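Local structure of 2-methyl-aconitate isomerase (Shewanella oneidensis, 5K87) at residues I330-A335 with V364-V369; E182-A187 with V377-M382; A44-L49 with P101-S106; T73-I78 with Y91-V96. The protein catalyses the cis-trans isomerisation of 2-methyl-aconitate in the 2-methylcitrate cycle that breaks down propionate, and works as a homodimer. The protein carries 1 engineered substitution. All coordinates share one frame; numbering follows the deposited sequence.

Interaction 1 (I330-A335 with V364-V369); sequences IGTAAA and VGAQAV
Gly331 meets the strand 364-369 with bare backbone, and the contact is tightest there. Val364 lays CG1 over the glycine, 3.6 Å from Gly331 CA, with CG2 a little farther off; a CB on Gly331 would point at the strand and run into Val364 CG2. Two residues on, Ala366 presses its methyl against the same turn of helix, CB lying 3.3 Å from Gly331 O. With a bare glycine on the helix and only a valine and alanine methyls facing it, the two segment axes come within 7.0 Å and cross at -44°.

Toward the end of the helix the packing is thinner. Ala335 CB lies 3.7 Å from Ala366 O and 3.9 Å from Ala368 CB, and Ala368 is itself partly exposed. No direct hydrogen bond spans the segments. A water stands in for one: it donates to Gly331 O at 2.9 Å and accepts a weak bond from Ala366 N. Thr332 turns its CB away from the strand, and its OG1 is bonded to Val328 O one turn back in the helix. Glycine and alanines at the interface let helix 324-334 pack closely on strand 360-371, a helix-on-sheet packing.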
loop_
_atom_site.group_PDB
_atom_site.type_symbol
_atom_site.label_atom_id
_atom_site.label_comp_id
_atom_site.label_asym_id
_atom_site.label_seq_id
_atom_site.Cartn_x
_atom_site.Cartn_y
_atom_site.Cartn_z
ATOM N N ILE A 330 -7.816 -24.980 5.503
ATOM C CA ILE A 330 -8.819 -25.411 4.534
ATOM C C ILE A 330 -8.505 -26.812 4.024
ATOM O O ILE A 330 -9.372 -27.691 4.022
ATOM C CB ILE A 330 -8.919 -24.435 3.343
ATOM C CG1 ILE A 330 -9.481 -23.095 3.803
ATOM C CG2 ILE A 330 -9.805 -25.018 2.228
ATOM C CD1 ILE A 330 -9.217 -21.957 2.830
ATOM N N GLY A 331 -7.275 -27.020 3.572
ATOM C CA GLY A 331 -6.894 -28.315 3.027
ATOM C C GLY A 331 -6.990 -29.415 4.070
ATOM O O GLY A 331 -7.450 -30.531 3.781
ATOM N N THR A 332 -6.547 -29.115 5.286
ATOM C CA THR A 332 -6.614 -30.069 6.386
ATOM C C THR A 332 -8.063 -30.392 6.748
ATOM O O THR A 332 -8.436 -31.570 6.864
ATOM C CB THR A 332 -5.851 -29.543 7.623
ATOM O OG1 THR A 332 -4.484 -29.294 7.265
ATOM C CG2 THR A 332 -5.903 -30.546 8.766
ATOM N N ALA A 333 -8.893 -29.370 6.917
ATOM C CA ALA A 333 -10.286 -29.624 7.260
ATOM C C ALA A 333 -10.990 -30.380 6.142
ATOM O O ALA A 333 -11.841 -31.250 6.398
ATOM C CB ALA A 333 -11.022 -28.320 7.560
ATOM N N ALA A 334 -10.667 -30.043 4.900
ATOM C CA ALA A 334 -11.302 -30.697 3.764
ATOM C C ALA A 334 -10.987 -32.188 3.731
ATOM O O ALA A 334 -11.786 -32.980 3.214
ATOM C CB ALA A 334 -10.889 -30.049 2.465
ATOM N N ALA A 335 -9.837 -32.569 4.278
ATOM C CA ALA A 335 -9.396 -33.965 4.278
ATOM C C ALA A 335 -10.026 -34.794 5.399
ATOM O O ALA A 335 -9.865 -36.021 5.445
ATOM C CB ALA A 335 -7.879 -34.030 4.379
ATOM N N VAL A 364 -4.721 -26.863 -2.554
ATOM C CA VAL A 364 -3.968 -27.306 -1.395
ATOM C C VAL A 364 -4.231 -28.792 -1.196
ATOM O O VAL A 364 -5.374 -29.250 -1.303
ATOM C CB VAL A 364 -4.337 -26.487 -0.125
ATOM C CG1 VAL A 364 -5.857 -26.473 0.112
ATOM C CG2 VAL A 364 -3.593 -27.012 1.084
ATOM N N GLY A 365 -3.175 -29.551 -0.952
ATOM C CA GLY A 365 -3.320 -30.972 -0.684
ATOM C C GLY A 365 -3.005 -31.255 0.766
ATOM O O GLY A 365 -2.071 -30.685 1.311
ATOM N N ALA A 366 -3.786 -32.118 1.406
ATOM C CA ALA A 366 -3.496 -32.523 2.777
ATOM C C ALA A 366 -3.660 -34.022 2.904
ATOM O O ALA A 366 -4.693 -34.583 2.522
ATOM C CB ALA A 366 -4.393 -31.810 3.762
ATOM N N GLN A 367 -2.628 -34.660 3.444
ATOM C CA GLN A 367 -2.565 -36.112 3.541
ATOM C C GLN A 367 -3.053 -36.591 4.909
ATOM O O GLN A 367 -2.309 -36.545 5.892
ATOM C CB GLN A 367 -1.129 -36.568 3.292
ATOM C CG GLN A 367 -0.915 -38.069 3.313
ATOM C CD GLN A 367 0.546 -38.441 3.137
ATOM O OE1 GLN A 367 1.408 -37.574 2.977
ATOM N NE2 GLN A 367 0.833 -39.740 3.164
ATOM N N ALA A 368 -4.312 -37.026 4.963
ATOM C CA ALA A 368 -4.913 -37.535 6.195
ATOM C C ALA A 368 -4.947 -39.053 6.192
ATOM O O ALA A 368 -5.452 -39.671 5.254
ATOM C CB ALA A 368 -6.314 -36.992 6.376
ATOM N N VAL A 369 -4.400 -39.647 7.246
ATOM C CA VAL A 369 -4.385 -41.096 7.380
ATOM C C VAL A 369 -4.859 -41.458 8.778
ATOM O O VAL A 369 -4.606 -40.742 9.746
ATOM C CB VAL A 369 -2.979 -41.704 7.107
ATOM C CG1 VAL A 369 -2.368 -41.117 5.843
ATOM C CG2 VAL A 369 -2.046 -41.512 8.283
HETATM O O HOH W 1 -7.212 -31.962 1.228
#

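Interaction 2 (E182-A187 with V377-M382); sequences EFMNPA and VIKAIM
Phe183 and Met382 meet at the apolar centre, the methionine methyl CE standing 3.9 Å from Phe183 CE1, with the two side chains crossing at a slant. Met382 is bent at its last torsion (chi3 74°), which turns CE to the ring. At the ring's edge, in its plane, lies Ala380 O, while Ala380 CB is near Phe183 CB. Farther along, Pro186 sets CG 3.9 Å from Val377 CG1, the two side chains at about a right angle. Helix 324-334 covers this side: Val328 touches Phe183, Pro186 and Met382.

The backbones form an antiparallel pair joining strands 179-184 and 374-391. Phe183 and Ala380 are the hydrogen-bonded pair, with Phe183 N to Ala380 O at 2.7 Å and Ala380 N to Phe183 O at 2.9 Å. Past the end of the first strand, Asn185 N still reaches Ile378 O, at 2.8 Å.

The other face carries Glu182, Met184, Lys379 and Ile381. Met184, bent at chi2 and chi3, runs beside Lys379 with CE 3.8 Å from the lysine CE. Glu182 CG lies 3.8 Å from Ile381 CG2. Glu182 lies alongside Lys379 too, and NZ meets OE2 at 3.0 Å from above the carboxylate plane, a salt bridge; OE1 is taken by His153. An alanine in place of Glu182 would probably leave the Lys379 ammonium and His153 without this acceptor and lose the CG contact with Ile381 CG2. At the far end one water donates to Asn185 OD1 and Val377 O and accepts from Ala187 N.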
loop_
_atom_site.group_PDB
_atom_site.type_symbol
_atom_site.label_atom_id
_atom_site.label_comp_id
_atom_site.label_asym_id
_atom_site.label_seq_id
_atom_site.Cartn_x
_atom_site.Cartn_y
_atom_site.Cartn_z
ATOM N N GLU A 182 5.701 -27.245 1.877
ATOM C CA GLU A 182 5.082 -28.356 2.597
ATOM C C GLU A 182 5.052 -28.079 4.088
ATOM O O GLU A 182 6.106 -27.970 4.731
ATOM C CB GLU A 182 5.867 -29.644 2.376
ATOM C CG GLU A 182 6.083 -29.977 0.918
ATOM C CD GLU A 182 6.879 -31.238 0.725
ATOM O OE1 GLU A 182 7.234 -31.537 -0.432
ATOM O OE2 GLU A 182 7.139 -31.932 1.731
ATOM N N PHE A 183 3.843 -28.014 4.635
ATOM C CA PHE A 183 3.636 -27.763 6.047
ATOM C C PHE A 183 3.529 -29.117 6.724
ATOM O O PHE A 183 2.500 -29.803 6.604
ATOM C CB PHE A 183 2.348 -26.966 6.249
ATOM C CG PHE A 183 2.380 -25.586 5.629
ATOM C CD1 PHE A 183 2.231 -25.414 4.257
ATOM C CD2 PHE A 183 2.533 -24.459 6.424
ATOM C CE1 PHE A 183 2.244 -24.134 3.694
ATOM C CE2 PHE A 183 2.554 -23.183 5.867
ATOM C CZ PHE A 183 2.408 -23.020 4.506
ATOM N N MET A 184 4.587 -29.524 7.417
ATOM C CA MET A 184 4.621 -30.846 8.039
ATOM C C MET A 184 3.807 -30.876 9.326
ATOM O O MET A 184 3.831 -29.926 10.113
ATOM C CB MET A 184 6.062 -31.242 8.350
ATOM C CG MET A 184 6.993 -31.208 7.153
ATOM S SD MET A 184 6.454 -32.210 5.753
ATOM C CE MET A 184 6.458 -33.847 6.479
ATOM N N ASN A 185 3.085 -31.979 9.532
ATOM C CA ASN A 185 2.354 -32.221 10.781
ATOM C C ASN A 185 1.619 -30.972 11.284
ATOM O O ASN A 185 1.874 -30.499 12.392
ATOM C CB ASN A 185 3.325 -32.748 11.846
ATOM C CG ASN A 185 2.634 -33.135 13.142
ATOM O OD1 ASN A 185 1.515 -33.649 13.137
ATOM N ND2 ASN A 185 3.300 -32.879 14.266
ATOM N N PRO A 186 0.726 -30.407 10.451
ATOM C CA PRO A 186 0.184 -29.081 10.765
ATOM C C PRO A 186 -0.765 -29.014 11.967
ATOM O O PRO A 186 -0.925 -27.926 12.517
ATOM C CB PRO A 186 -0.550 -28.692 9.475
ATOM C CG PRO A 186 -0.901 -29.994 8.842
ATOM C CD PRO A 186 0.250 -30.897 9.145
ATOM N N ALA A 187 -1.389 -30.117 12.372
ATOM C CA ALA A 187 -2.271 -30.066 13.542
ATOM C C ALA A 187 -1.515 -29.608 14.787
ATOM O O ALA A 187 -0.414 -30.081 15.056
ATOM C CB ALA A 187 -2.912 -31.419 13.790
ATOM N N VAL A 377 -2.771 -35.898 10.201
ATOM C CA VAL A 377 -2.433 -35.241 8.948
ATOM C C VAL A 377 -0.926 -35.091 8.845
ATOM O O VAL A 377 -0.297 -34.369 9.617
ATOM C CB VAL A 377 -3.136 -33.887 8.782
ATOM C CG1 VAL A 377 -2.692 -33.223 7.488
ATOM C CG2 VAL A 377 -4.643 -34.087 8.782
ATOM N N ILE A 378 -0.351 -35.804 7.894
ATOM C CA ILE A 378 1.089 -35.881 7.750
ATOM C C ILE A 378 1.684 -34.561 7.261
ATOM O O ILE A 378 2.727 -34.116 7.750
ATOM C CB ILE A 378 1.456 -37.019 6.781
ATOM C CG1 ILE A 378 1.027 -38.366 7.375
ATOM C CG2 ILE A 378 2.944 -37.011 6.474
ATOM C CD1 ILE A 378 1.245 -39.543 6.455
ATOM N N LYS A 379 1.016 -33.948 6.293
ATOM C CA LYS A 379 1.496 -32.705 5.711
ATOM C C LYS A 379 0.399 -32.071 4.884
ATOM O O LYS A 379 -0.553 -32.740 4.457
ATOM C CB LYS A 379 2.727 -32.945 4.833
ATOM C CG LYS A 379 2.442 -33.783 3.602
ATOM C CD LYS A 379 3.600 -33.751 2.606
ATOM C CE LYS A 379 4.795 -34.544 3.099
ATOM N NZ LYS A 379 5.876 -34.610 2.068
ATOM N N ALA A 380 0.533 -30.766 4.681
ATOM C CA ALA A 380 -0.280 -30.033 3.725
ATOM C C ALA A 380 0.657 -29.350 2.745
ATOM O O ALA A 380 1.712 -28.837 3.135
ATOM C CB ALA A 380 -1.147 -29.018 4.426
ATOM N N ILE A 381 0.291 -29.350 1.472
ATOM C CA ILE A 381 1.179 -28.830 0.440
ATOM C C ILE A 381 0.472 -27.841 -0.467
ATOM O O ILE A 381 -0.741 -27.931 -0.693
ATOM C CB ILE A 381 1.769 -29.966 -0.420
ATOM C CG1 ILE A 381 0.693 -30.598 -1.293
ATOM C CG2 ILE A 381 2.422 -31.027 0.456
ATOM C CD1 ILE A 381 1.238 -31.556 -2.325
ATOM N N MET A 382 1.229 -26.864 -0.958
ATOM C CA MET A 382 0.726 -25.945 -1.962
ATOM C C MET A 382 1.926 -25.347 -2.681
ATOM O O MET A 382 3.057 -25.469 -2.220
ATOM C CB MET A 382 -0.118 -24.845 -1.315
ATOM C CG MET A 382 0.692 -23.907 -0.440
ATOM S SD MET A 382 -0.263 -22.660 0.447
ATOM C CE MET A 382 -1.025 -23.680 1.697
HETATM O O HOH W 2 -0.896 -32.937 11.767
#

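Interaction 3 (A44-L49 with P101-S106); sequences ARDALL and PFVDWS
The side chains of Trp105 and Asp46 run past one another, pointing opposite ways, with carboxylate and indole planes only 17° apart. That near-coplanar setting lets NE1 give its hydrogen to Asp46 OD1 at 3.0 Å, on the syn side of the carboxylate and close to the ring plane, although the bond is bent, with 148° at the hydrogen. Asp46 CB points neither at segment 101-106 nor away from it; CG sits anti to the carbonyl carbon (chi1 -70°), and from there the carboxylate comes to the indole. OD2 takes a water at 2.8 Å, and that water accepts from Val103 N, so both oxygens of one carboxylate tie the helix to segment 101-106.

Leu49 meets the ring at its edge, CD1 lying 3.5 Å from Trp105 CH2 and nearly as close to CZ2. Arg45 crosses the indole at a slant, its CD 4.0 Å from CZ2 and its guanidinium plane well turned from the ring; its NE is bonded to Ala38 O. One face of the indole is taken by Val103 CG1, 3.3 Å above the plane and toward the rim, while Val103 CB faces Asp46. A leucine in place of Trp105 would probably leave Asp46 OD1 without its indole donor and open a gap beside Leu49 CD1 and Arg45 CD.

Beyond the ring, Asp104 OD1 accepts from Ser106 N in an Asx turn. The whole is a helix packed on a strand-to-loop segment: helix 43-53 packs on the chain from Val103 to Trp105, with the tryptophan filling the join.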
loop_
_atom_site.group_PDB
_atom_site.type_symbol
_atom_site.label_atom_id
_atom_site.label_comp_id
_atom_site.label_asym_id
_atom_site.label_seq_id
_atom_site.Cartn_x
_atom_site.Cartn_y
_atom_site.Cartn_z
ATOM N N ALA A 44 12.316 -3.323 22.105
ATOM C CA ALA A 44 13.211 -2.666 21.157
ATOM C C ALA A 44 12.992 -3.218 19.752
ATOM O O ALA A 44 12.900 -2.450 18.785
ATOM C CB ALA A 44 14.655 -2.826 21.578
ATOM N N ARG A 45 12.897 -4.538 19.635
ATOM C CA ARG A 45 12.589 -5.159 18.357
ATOM C C ARG A 45 11.241 -4.669 17.829
ATOM O O ARG A 45 11.124 -4.271 16.670
ATOM C CB ARG A 45 12.575 -6.677 18.509
ATOM C CG ARG A 45 12.073 -7.387 17.264
ATOM C CD ARG A 45 12.124 -8.888 17.413
ATOM N NE ARG A 45 13.504 -9.359 17.464
ATOM C CZ ARG A 45 13.861 -10.630 17.603
ATOM N NH1 ARG A 45 15.152 -10.945 17.626
ATOM N NH2 ARG A 45 12.945 -11.587 17.716
ATOM N N ASP A 46 10.218 -4.687 18.678
ATOM C CA ASP A 46 8.888 -4.301 18.239
ATOM C C ASP A 46 8.861 -2.848 17.790
ATOM O O ASP A 46 8.262 -2.524 16.771
ATOM C CB ASP A 46 7.846 -4.518 19.338
ATOM C CG ASP A 46 7.578 -5.980 19.624
ATOM O OD1 ASP A 46 8.028 -6.858 18.861
ATOM O OD2 ASP A 46 6.877 -6.262 20.628
ATOM N N ALA A 47 9.524 -1.970 18.539
ATOM C CA ALA A 47 9.557 -0.554 18.188
ATOM C C ALA A 47 10.230 -0.325 16.833
ATOM O O ALA A 47 9.781 0.509 16.043
ATOM C CB ALA A 47 10.262 0.250 19.263
ATOM N N LEU A 48 11.315 -1.047 16.580
ATOM C CA LEU A 48 12.022 -0.938 15.310
ATOM C C LEU A 48 11.113 -1.359 14.164
ATOM O O LEU A 48 10.974 -0.644 13.168
ATOM C CB LEU A 48 13.276 -1.810 15.318
ATOM C CG LEU A 48 13.991 -1.940 13.974
ATOM C CD1 LEU A 48 14.485 -0.589 13.507
ATOM C CD2 LEU A 48 15.133 -2.932 14.098
ATOM N N LEU A 49 10.466 -2.506 14.314
ATOM C CA LEU A 49 9.633 -3.040 13.246
ATOM C C LEU A 49 8.422 -2.149 12.996
ATOM O O LEU A 49 8.026 -1.929 11.854
ATOM C CB LEU A 49 9.199 -4.466 13.567
ATOM C CG LEU A 49 10.359 -5.460 13.660
ATOM C CD1 LEU A 49 9.880 -6.833 14.041
ATOM C CD2 LEU A 49 11.089 -5.521 12.353
ATOM N N PRO A 101 0.330 0.271 18.544
ATOM C CA PRO A 101 1.774 0.038 18.625
ATOM C C PRO A 101 2.049 -1.386 19.082
ATOM O O PRO A 101 2.547 -1.615 20.185
ATOM C CB PRO A 101 2.230 1.055 19.671
ATOM C CG PRO A 101 1.041 1.202 20.572
ATOM C CD PRO A 101 -0.171 1.050 19.693
ATOM N N PHE A 102 1.731 -2.334 18.206
ATOM C CA PHE A 102 1.726 -3.742 18.566
ATOM C C PHE A 102 2.192 -4.597 17.397
ATOM O O PHE A 102 1.762 -4.397 16.259
ATOM C CB PHE A 102 0.321 -4.177 18.982
ATOM C CG PHE A 102 0.282 -5.552 19.569
ATOM C CD1 PHE A 102 0.763 -5.765 20.843
ATOM C CD2 PHE A 102 -0.200 -6.637 18.850
ATOM C CE1 PHE A 102 0.750 -7.022 21.407
ATOM C CE2 PHE A 102 -0.216 -7.912 19.414
ATOM C CZ PHE A 102 0.261 -8.098 20.693
ATOM N N VAL A 103 3.084 -5.533 17.681
ATOM C CA VAL A 103 3.476 -6.535 16.697
ATOM C C VAL A 103 3.063 -7.888 17.260
ATOM O O VAL A 103 3.412 -8.211 18.397
ATOM C CB VAL A 103 4.994 -6.517 16.421
ATOM C CG1 VAL A 103 5.335 -7.528 15.335
ATOM C CG2 VAL A 103 5.442 -5.126 16.005
ATOM N N ASP A 104 2.294 -8.649 16.483
ATOM C CA ASP A 104 1.780 -9.935 16.931
ATOM C C ASP A 104 2.670 -11.068 16.441
ATOM O O ASP A 104 2.904 -11.210 15.238
ATOM C CB ASP A 104 0.359 -10.135 16.430
ATOM C CG ASP A 104 -0.362 -11.218 17.179
ATOM O OD1 ASP A 104 0.083 -12.377 17.109
ATOM O OD2 ASP A 104 -1.384 -10.920 17.826
ATOM N N TRP A 105 3.165 -11.866 17.385
ATOM C CA TRP A 105 4.075 -12.971 17.105
ATOM C C TRP A 105 3.419 -14.336 17.328
ATOM O O TRP A 105 4.115 -15.347 17.451
ATOM C CB TRP A 105 5.332 -12.861 17.983
ATOM C CG TRP A 105 6.058 -11.568 17.814
ATOM C CD1 TRP A 105 5.918 -10.440 18.580
ATOM C CD2 TRP A 105 7.026 -11.249 16.802
ATOM N NE1 TRP A 105 6.740 -9.448 18.107
ATOM C CE2 TRP A 105 7.432 -9.918 17.020
ATOM C CE3 TRP A 105 7.600 -11.964 15.743
ATOM C CZ2 TRP A 105 8.375 -9.284 16.216
ATOM C CZ3 TRP A 105 8.533 -11.332 14.941
ATOM C CH2 TRP A 105 8.914 -10.005 15.180
ATOM N N SER A 106 2.093 -14.382 17.372
ATOM C CA SER A 106 1.390 -15.622 17.700
ATOM C C SER A 106 1.176 -16.581 16.526
ATOM O O SER A 106 0.723 -17.707 16.732
ATOM C CB SER A 106 0.042 -15.317 18.369
ATOM O OG SER A 106 -0.891 -14.777 17.453
HETATM O O HOH W 3 4.222 -5.432 20.377
#

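Interaction 4 (T73-I78 with Y91-V96); sequences TSETVI and YLFGQV. Engineered in segment 73-78: Glu75 (natural residue Lys).
Ser74 and Thr76, with Val96 across from them, bury the most surface here, at the end of the hairpin that joins strands 75-81 and 89-96. Ser74 is gripped twice by Val96: its O accepts from Val96 N at 3.0 Å, and its OG, anti to the backbone N (chi1 -170°), donates to Val96 O at 2.8 Å. The same OG is also bonded to Gln62.

Thr76 pairs with Gly94 through both backbone bonds, of which Gly94 N to Thr76 O, at 2.9 Å, is nearly straight (174°). Its OG1 adds a third, reaching Gly94 O at 3.1 Å, and that oxygen therefore takes two donors from one residue. A CB on Gly94 would collide with this hydroxyl. The threonine methyl goes to the valine instead, Thr76 CG2 lying 3.8 Å from Val96 CG2, the side chains crossing at about a right angle.

On the opposite face stands Glu75, an engineered residue where the natural protein has lysine. Its CB lies in plane at the edge of the Phe93 ring, 3.7 Å from CE1, with the carboxylate plane 78° from the ring. A water donates to both Glu75 OE2, at 2.7 Å, and Gln95 OE1; Gln95 NE2 is bonded to Ser71 O.

Thr73, Ser74 and the position of Glu75 belong to the substrate-binding site, and malonate lies close to Glu75. Hydroxyls of Ser74 and Thr76 bonded to the facing backbone would restrain the chain where it enters the strand, while the engineered carboxylate probably changes the charge presented to an anionic substrate.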
loop_
_atom_site.group_PDB
_atom_site.type_symbol
_atom_site.label_atom_id
_atom_site.label_comp_id
_atom_site.label_asym_id
_atom_site.label_seq_id
_atom_site.Cartn_x
_atom_site.Cartn_y
_atom_site.Cartn_z
ATOM N N THR A 73 0.251 -6.567 3.683
ATOM C CA THR A 73 1.401 -5.714 3.390
ATOM C C THR A 73 1.898 -4.977 4.629
ATOM O O THR A 73 2.553 -3.942 4.501
ATOM C CB THR A 73 1.098 -4.669 2.294
ATOM O OG1 THR A 73 0.050 -3.796 2.732
ATOM C CG2 THR A 73 0.689 -5.334 0.994
ATOM N N SER A 74 1.603 -5.494 5.821
ATOM C CA SER A 74 2.096 -4.898 7.061
ATOM C C SER A 74 2.756 -6.023 7.849
ATOM O O SER A 74 2.270 -6.458 8.893
ATOM C CB SER A 74 0.948 -4.237 7.830
ATOM O OG SER A 74 1.420 -3.442 8.920
ATOM N N GLU A 75 3.868 -6.504 7.292
ATOM C CA GLU A 75 4.446 -7.802 7.629
ATOM C C GLU A 75 5.954 -7.705 7.742
ATOM O O GLU A 75 6.613 -7.075 6.899
ATOM C CB GLU A 75 4.079 -8.856 6.570
ATOM C CG GLU A 75 2.584 -9.134 6.499
ATOM C CD GLU A 75 2.209 -10.386 5.733
ATOM O OE1 GLU A 75 3.048 -10.982 5.040
ATOM O OE2 GLU A 75 1.036 -10.795 5.835
ATOM N N THR A 76 6.495 -8.357 8.769
ATOM C CA THR A 76 7.931 -8.423 8.976
ATOM C C THR A 76 8.371 -9.844 9.267
ATOM O O THR A 76 7.601 -10.657 9.798
ATOM C CB THR A 76 8.374 -7.506 10.129
ATOM O OG1 THR A 76 7.729 -7.912 11.348
ATOM C CG2 THR A 76 8.030 -6.046 9.809
ATOM N N VAL A 77 9.618 -10.136 8.915
ATOM C CA VAL A 77 10.174 -11.473 9.061
ATOM C C VAL A 77 11.605 -11.359 9.566
ATOM O O VAL A 77 12.388 -10.548 9.056
ATOM C CB VAL A 77 10.180 -12.210 7.704
ATOM C CG1 VAL A 77 10.927 -13.530 7.795
ATOM C CG2 VAL A 77 8.759 -12.425 7.193
ATOM N N ILE A 78 11.942 -12.155 10.579
ATOM C CA ILE A 78 13.315 -12.244 11.063
ATOM C C ILE A 78 13.791 -13.683 10.927
ATOM O O ILE A 78 13.151 -14.606 11.440
ATOM C CB ILE A 78 13.429 -11.792 12.530
ATOM C CG1 ILE A 78 13.041 -10.317 12.660
ATOM C CG2 ILE A 78 14.848 -12.020 13.067
ATOM C CD1 ILE A 78 12.861 -9.861 14.093
ATOM N N TYR A 91 12.513 -19.107 11.577
ATOM C CA TYR A 91 11.647 -18.109 10.956
ATOM C C TYR A 91 10.680 -17.537 11.994
ATOM O O TYR A 91 9.865 -18.272 12.558
ATOM C CB TYR A 91 10.903 -18.802 9.811
ATOM C CG TYR A 91 9.680 -18.139 9.200
ATOM C CD1 TYR A 91 9.492 -16.757 9.211
ATOM C CD2 TYR A 91 8.707 -18.921 8.587
ATOM C CE1 TYR A 91 8.368 -16.184 8.628
ATOM C CE2 TYR A 91 7.587 -18.353 7.997
ATOM C CZ TYR A 91 7.425 -16.988 8.031
ATOM O OH TYR A 91 6.315 -16.409 7.458
ATOM N N LEU A 92 10.789 -16.229 12.237
ATOM C CA LEU A 92 9.803 -15.498 13.029
ATOM C C LEU A 92 9.028 -14.539 12.143
ATOM O O LEU A 92 9.616 -13.768 11.371
ATOM C CB LEU A 92 10.458 -14.705 14.157
ATOM C CG LEU A 92 10.904 -15.496 15.383
ATOM C CD1 LEU A 92 11.725 -14.601 16.306
ATOM C CD2 LEU A 92 9.697 -16.063 16.118
ATOM N N PHE A 93 7.706 -14.599 12.247
ATOM C CA PHE A 93 6.821 -13.697 11.537
ATOM C C PHE A 93 6.182 -12.722 12.510
ATOM O O PHE A 93 5.604 -13.136 13.528
ATOM C CB PHE A 93 5.722 -14.488 10.833
ATOM C CG PHE A 93 4.655 -13.624 10.249
ATOM C CD1 PHE A 93 4.961 -12.714 9.249
ATOM C CD2 PHE A 93 3.350 -13.700 10.699
ATOM C CE1 PHE A 93 3.987 -11.890 8.703
ATOM C CE2 PHE A 93 2.372 -12.877 10.149
ATOM C CZ PHE A 93 2.698 -11.973 9.154
ATOM N N GLY A 94 6.267 -11.434 12.200
ATOM C CA GLY A 94 5.626 -10.400 12.994
ATOM C C GLY A 94 4.544 -9.692 12.204
ATOM O O GLY A 94 4.825 -9.034 11.193
ATOM N N GLN A 95 3.301 -9.839 12.647
ATOM C CA GLN A 95 2.172 -9.160 12.040
ATOM C C GLN A 95 2.085 -7.780 12.679
ATOM O O GLN A 95 1.807 -7.663 13.878
ATOM C CB GLN A 95 0.883 -9.933 12.315
ATOM C CG GLN A 95 -0.356 -9.313 11.669
ATOM C CD GLN A 95 -0.361 -9.491 10.170
ATOM O OE1 GLN A 95 -0.127 -10.588 9.681
ATOM N NE2 GLN A 95 -0.608 -8.414 9.430
ATOM N N VAL A 96 2.343 -6.735 11.901
ATOM C CA VAL A 96 2.441 -5.392 12.453
ATOM C C VAL A 96 1.082 -4.714 12.388
ATOM O O VAL A 96 0.520 -4.535 11.316
ATOM C CB VAL A 96 3.502 -4.562 11.708
ATOM C CG1 VAL A 96 3.602 -3.178 12.317
ATOM C CG2 VAL A 96 4.850 -5.274 11.756
HETATM O O HOH W 4 -1.066 -11.476 7.466
#

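Overall arrangement
Interactions 1 and 2 share a region: strands 360-371 and 374-391 are sheet neighbours, joined by backbone bonds such as Gly365 O to Ile381 N, and helix 324-334 packs on both. Interactions 3 and 4 form a second pair, with centres 9 Å apart; Asp104 N bonds to Gln95 O, and Arg45 of helix 43-53 also packs on Ile78 and Leu92. The pairs stand well apart, interactions 1 and 3 having centres 33 Å apart. Interactions 1, 3 and 4 are buried, whereas interaction 2 is partly open. Of the helix contacts, interaction 1 has no direct hydrogen bond and interaction 3 has one; the strand pairs rely on backbone bonds, with a salt bridge in interaction 2 and hydroxyls in interaction 4.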